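Local coordinates for protein ICChI, a glycosylated chitinase (Ipomoea carnea, PDB 6IDN) that hydrolyses chitin and also has lysozyme activity, as a glycosylated plant enzyme of glycosyl hydrolase family 18, at residues 99-104 with 148-153; 71-76 with 176-181. All coordinates share one frame; numbering follows the deposited sequence.

Contact 1: residues 99-104 with 148-153; sequences YLWNNF and SGSNVY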
# COMPACT_ATOMS: atom_id res chain seq x y z
N TYR A 99 -13.29 2.48 -13.13
CA TYR A 99 -12.06 2.40 -13.89
C TYR A 99 -11.11 1.39 -13.27
O TYR A 99 -10.50 0.58 -13.98
CB TYR A 99 -11.37 3.78 -13.97
CG TYR A 99 -9.89 3.67 -14.35
CD1 TYR A 99 -9.50 3.61 -15.67
CD2 TYR A 99 -8.90 3.62 -13.37
CE1 TYR A 99 -8.15 3.50 -16.02
CE2 TYR A 99 -7.56 3.50 -13.71
CZ TYR A 99 -7.20 3.44 -15.04
OH TYR A 99 -5.86 3.33 -15.38
N LEU A 100 -10.94 1.45 -11.95
CA LEU A 100 -10.03 0.53 -11.29
C LEU A 100 -10.51 -0.90 -11.43
O LEU A 100 -9.71 -1.81 -11.70
CB LEU A 100 -9.87 0.90 -9.81
CG LEU A 100 -9.23 2.27 -9.60
CD1 LEU A 100 -9.36 2.65 -8.14
CD2 LEU A 100 -7.77 2.23 -9.98
N TRP A 101 -11.81 -1.13 -11.24
CA TRP A 101 -12.35 -2.48 -11.40
C TRP A 101 -12.12 -2.99 -12.82
O TRP A 101 -11.66 -4.12 -13.03
CB TRP A 101 -13.84 -2.50 -11.04
CG TRP A 101 -14.48 -3.81 -11.38
CD1 TRP A 101 -15.25 -4.08 -12.47
CD2 TRP A 101 -14.36 -5.04 -10.65
NE1 TRP A 101 -15.62 -5.41 -12.47
CE2 TRP A 101 -15.09 -6.01 -11.36
CE3 TRP A 101 -13.72 -5.40 -9.47
CZ2 TRP A 101 -15.19 -7.33 -10.93
CZ3 TRP A 101 -13.81 -6.72 -9.04
CH2 TRP A 101 -14.55 -7.66 -9.77
N ASN A 102 -12.42 -2.15 -13.81
CA ASN A 102 -12.37 -2.59 -15.20
C ASN A 102 -10.95 -2.79 -15.68
O ASN A 102 -10.70 -3.63 -16.55
CB ASN A 102 -13.07 -1.56 -16.09
CG ASN A 102 -14.57 -1.57 -15.94
OD1 ASN A 102 -15.15 -2.52 -15.41
ND2 ASN A 102 -15.21 -0.51 -16.42
N ASN A 103 -10.00 -2.01 -15.16
CA ASN A 103 -8.66 -2.00 -15.74
C ASN A 103 -7.65 -2.80 -14.93
O ASN A 103 -6.67 -3.29 -15.51
CB ASN A 103 -8.18 -0.56 -15.92
CG ASN A 103 -8.80 0.10 -17.13
OD1 ASN A 103 -8.30 -0.06 -18.25
ND2 ASN A 103 -9.91 0.81 -16.93
N PHE A 104 -7.87 -2.96 -13.63
CA PHE A 104 -6.90 -3.61 -12.75
C PHE A 104 -7.48 -4.79 -11.97
O PHE A 104 -6.74 -5.71 -11.62
CB PHE A 104 -6.29 -2.58 -11.78
CG PHE A 104 -5.42 -1.56 -12.47
CD1 PHE A 104 -4.10 -1.85 -12.78
CD2 PHE A 104 -5.92 -0.32 -12.81
CE1 PHE A 104 -3.30 -0.92 -13.42
CE2 PHE A 104 -5.13 0.62 -13.46
CZ PHE A 104 -3.81 0.31 -13.77
N SER A 148 -19.70 -8.61 -8.09
CA SER A 148 -19.13 -9.66 -8.93
C SER A 148 -18.68 -10.87 -8.12
O SER A 148 -18.16 -11.83 -8.71
CB SER A 148 -17.99 -9.09 -9.77
OG SER A 148 -18.52 -8.29 -10.83
N GLY A 149 -18.89 -10.88 -6.81
CA GLY A 149 -18.54 -12.05 -6.03
C GLY A 149 -17.05 -12.29 -5.94
O GLY A 149 -16.62 -13.44 -5.86
N SER A 150 -16.26 -11.22 -5.97
CA SER A 150 -14.81 -11.28 -5.94
C SER A 150 -14.28 -10.51 -4.74
O SER A 150 -14.84 -9.48 -4.34
CB SER A 150 -14.21 -10.72 -7.23
OG SER A 150 -14.62 -11.45 -8.37
N ASN A 151 -13.19 -11.01 -4.17
CA ASN A 151 -12.49 -10.30 -3.11
C ASN A 151 -11.77 -9.09 -3.68
O ASN A 151 -10.90 -9.23 -4.54
CB ASN A 151 -11.50 -11.23 -2.42
CG ASN A 151 -12.16 -12.43 -1.80
OD1 ASN A 151 -13.21 -12.30 -1.17
ND2 ASN A 151 -11.57 -13.60 -1.98
N VAL A 152 -12.15 -7.90 -3.22
CA VAL A 152 -11.44 -6.66 -3.49
C VAL A 152 -10.95 -6.16 -2.14
O VAL A 152 -11.72 -5.59 -1.35
CB VAL A 152 -12.33 -5.61 -4.18
CG1 VAL A 152 -11.57 -4.29 -4.32
CG2 VAL A 152 -12.77 -6.10 -5.53
N TYR A 153 -9.66 -6.34 -1.87
CA TYR A 153 -9.10 -5.85 -0.62
C TYR A 153 -8.85 -4.35 -0.69
O TYR A 153 -8.47 -3.82 -1.73
CB TYR A 153 -7.79 -6.57 -0.30
CG TYR A 153 -8.02 -8.03 -0.06
CD1 TYR A 153 -8.46 -8.50 1.17
CD2 TYR A 153 -7.85 -8.93 -1.09
CE1 TYR A 153 -8.70 -9.84 1.37
CE2 TYR A 153 -8.08 -10.26 -0.91
CZ TYR A 153 -8.50 -10.72 0.32
OH TYR A 153 -8.73 -12.06 0.49
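Trp-101, in the last turns of helix 90-103, reaches over to three side chains of 148-153, a run that leaves helix 134-148 and leads into strand 153-156. The backbones stay well apart, with the CA atoms of Trp-101 and Val-152 9.0 Å from each other, so the contact is made by side chains, chiefly the indole. From CB, the side chain sets out with CG anti to the backbone N (chi1 171°), which carries the six-membered ring outward to the other segment. Beyond CG, CE3 skirts the CG2 methyl of Val-152, and the next atom, CZ3, meets that methyl at 3.7 Å near the ring plane. Val-152 turns this branch to the indole with CG2 anti to its carbonyl carbon. At the far corner, CH2 touches both serines, CB of Ser-150 at 4.0 Å at the ring edge, in plane, and CB of Ser-148 at 3.7 Å. Next along the ring, CZ2 is 3.5 Å from OG of Ser-148, a van der Waals approach. Val-152 and Ser-150 thus come at the edge of the six-membered ring, while CB and OG of Ser-148 approach obliquely. Gly-149, with positive phi, closes helix 134-148 in a Schellman motif and turns the chain between the two serines. Leu-105 also packs on Val-152. The arrangement is helix-to-loop packing in the outer layer of a TIM barrel, where the end of one helix meets the connection from the next long helix to its strand.

Contact 2: residues 71-76 with 176-181; sequences GIKVFL and FDYVWV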
# COMPACT_ATOMS: atom_id res chain seq x y z
N GLY A 71 0.39 -17.62 -3.14
CA GLY A 71 -0.36 -17.07 -2.03
C GLY A 71 -0.07 -15.62 -1.71
O GLY A 71 -0.47 -15.15 -0.65
N ILE A 72 0.62 -14.91 -2.59
CA ILE A 72 0.94 -13.51 -2.38
C ILE A 72 -0.18 -12.66 -2.97
O ILE A 72 -0.61 -12.89 -4.11
CB ILE A 72 2.30 -13.16 -3.01
CG1 ILE A 72 3.40 -14.01 -2.36
CG2 ILE A 72 2.57 -11.67 -2.91
CD1 ILE A 72 4.71 -14.02 -3.12
N LYS A 73 -0.68 -11.69 -2.20
CA LYS A 73 -1.65 -10.74 -2.73
C LYS A 73 -0.93 -9.58 -3.40
O LYS A 73 0.15 -9.17 -2.97
CB LYS A 73 -2.56 -10.19 -1.62
CG LYS A 73 -3.32 -11.27 -0.86
CD LYS A 73 -4.19 -10.67 0.21
CE LYS A 73 -5.05 -11.72 0.92
NZ LYS A 73 -4.29 -12.70 1.73
N VAL A 74 -1.54 -9.06 -4.46
CA VAL A 74 -0.94 -8.00 -5.25
C VAL A 74 -1.95 -6.87 -5.36
O VAL A 74 -3.05 -7.08 -5.88
CB VAL A 74 -0.51 -8.49 -6.65
CG1 VAL A 74 0.25 -7.40 -7.38
CG2 VAL A 74 0.35 -9.75 -6.53
N PHE A 75 -1.60 -5.69 -4.85
CA PHE A 75 -2.47 -4.52 -4.90
C PHE A 75 -1.91 -3.47 -5.85
O PHE A 75 -0.70 -3.36 -6.02
CB PHE A 75 -2.64 -3.88 -3.50
CG PHE A 75 -3.19 -4.81 -2.44
CD1 PHE A 75 -3.93 -5.95 -2.77
CD2 PHE A 75 -2.95 -4.54 -1.11
CE1 PHE A 75 -4.43 -6.79 -1.77
CE2 PHE A 75 -3.44 -5.37 -0.10
CZ PHE A 75 -4.17 -6.51 -0.43
N LEU A 76 -2.81 -2.65 -6.41
CA LEU A 76 -2.42 -1.41 -7.08
C LEU A 76 -2.49 -0.26 -6.08
O LEU A 76 -3.52 -0.08 -5.42
CB LEU A 76 -3.33 -1.11 -8.27
CG LEU A 76 -3.08 0.26 -8.90
CD1 LEU A 76 -1.75 0.27 -9.66
CD2 LEU A 76 -4.20 0.66 -9.84
N PHE A 176 -11.63 -0.86 5.57
CA PHE A 176 -10.29 -1.22 5.09
C PHE A 176 -9.82 -2.54 5.70
O PHE A 176 -9.91 -2.75 6.92
CB PHE A 176 -9.30 -0.08 5.36
CG PHE A 176 -9.36 0.96 4.30
CD1 PHE A 176 -10.39 1.87 4.29
CD2 PHE A 176 -8.48 0.94 3.23
CE1 PHE A 176 -10.51 2.81 3.27
CE2 PHE A 176 -8.58 1.88 2.21
CZ PHE A 176 -9.60 2.82 2.23
N ASP A 177 -9.37 -3.43 4.83
CA ASP A 177 -8.82 -4.72 5.25
C ASP A 177 -7.44 -4.57 5.85
O ASP A 177 -7.09 -5.30 6.77
CB ASP A 177 -8.76 -5.65 4.04
CG ASP A 177 -10.12 -5.85 3.44
OD1 ASP A 177 -10.89 -6.65 4.01
OD2 ASP A 177 -10.46 -5.18 2.43
N TYR A 178 -6.66 -3.61 5.36
CA TYR A 178 -5.29 -3.40 5.79
C TYR A 178 -5.08 -1.91 5.99
O TYR A 178 -5.53 -1.11 5.17
CB TYR A 178 -4.26 -3.90 4.74
CG TYR A 178 -4.38 -5.37 4.39
CD1 TYR A 178 -5.21 -5.78 3.36
CD2 TYR A 178 -3.68 -6.33 5.10
CE1 TYR A 178 -5.35 -7.08 3.05
CE2 TYR A 178 -3.81 -7.67 4.77
CZ TYR A 178 -4.66 -8.03 3.75
OH TYR A 178 -4.83 -9.34 3.38
N VAL A 179 -4.37 -1.54 7.05
CA VAL A 179 -3.90 -0.16 7.21
C VAL A 179 -2.45 -0.29 7.66
O VAL A 179 -2.18 -0.88 8.71
CB VAL A 179 -4.72 0.67 8.22
CG1 VAL A 179 -4.04 2.03 8.41
CG2 VAL A 179 -6.16 0.85 7.70
N TRP A 180 -1.50 0.21 6.85
CA TRP A 180 -0.09 0.25 7.24
C TRP A 180 0.25 1.68 7.56
O TRP A 180 0.28 2.53 6.68
CB TRP A 180 0.82 -0.31 6.14
CG TRP A 180 0.29 -0.26 4.74
CD1 TRP A 180 0.21 0.84 3.93
CD2 TRP A 180 -0.17 -1.36 3.97
NE1 TRP A 180 -0.29 0.49 2.71
CE2 TRP A 180 -0.51 -0.86 2.70
CE3 TRP A 180 -0.30 -2.73 4.22
CZ2 TRP A 180 -1.02 -1.66 1.70
CZ3 TRP A 180 -0.81 -3.55 3.19
CH2 TRP A 180 -1.15 -2.99 1.96
N VAL A 181 0.51 1.95 8.83
CA VAL A 181 0.78 3.30 9.31
C VAL A 181 2.26 3.60 9.11
O VAL A 181 3.12 2.84 9.56
CB VAL A 181 0.39 3.45 10.79
CG1 VAL A 181 0.60 4.88 11.22
CG2 VAL A 181 -1.06 3.02 11.00
O HOH W 1 -3.35 -11.27 4.13
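Strands 73-76 and 178-181 face each other without pairing, their axes 12.6 Å apart at closest approach and their directions 72° apart, and side chains from both meet in the space between. Phe-75 enters from one wall, Tyr-178 and Trp-180 from the other. The CZ corner of the Phe-75 ring comes to 3.7 Å from CE1 of Tyr-178; the ring planes are turned by 52°, an oblique pairing with centroids 5.7 Å apart. On the neighbouring part of the same phenyl rim, CD2 and CE2 meet CH2 of Trp-180, each ring touching the other at its edge near its plane, with CD2 to CH2 at 3.9 Å. Lys-73 runs extended through CE and bends only at its last torsion (chi4 67°), which swings NZ aside to a water. Its CD and CE lie across the end of Tyr-178 at about a right angle, CE 3.4 Å from OH. The water accepts from NZ of Lys-73 at 2.9 Å and is hydrogen-bonded to OH of Tyr-178 at 2.5 Å, lying in the plane of the tyrosine ring, so the ammonium and the phenol are joined through it. A leucine in place of Tyr-178 would probably leave the bridging water without its phenolic partner and uncover the CZ corner of Phe-75. Tyr-153 of strand 153-156, one of the two strands between them in the sheet, packs on both Lys-73 and Phe-75, and Ile-27 and Asp-213 touch Tyr-178. Inward-pointing residues from non-adjacent strands of a closed parallel sheet, filling the interior toward the N-terminal ends of the strands, are characteristic of a TIM barrel, the fold of family 18 glycosyl hydrolases.

The centres of contacts 1 and 2 are about 14 Å apart, and all four segments belong to the same TIM barrel. Along the chain the order is 71-76, 99-104, 148-153, 176-181, so both halves of contact 1 fall between those of contact 2. The centre of contact 1, where helix 90-103 meets the loop after helix 134-148, is about 16 Å from the centre of the chain, that of contact 2 about 6 Å. They touch directly: CD2 of Phe-104 is 3.6 Å from CD2 of Leu-76, on the outer side of strand 73-80, while Tyr-153, next along the chain from Val-152, packs inside the barrel, its CB 3.6 Å from CZ of Phe-75.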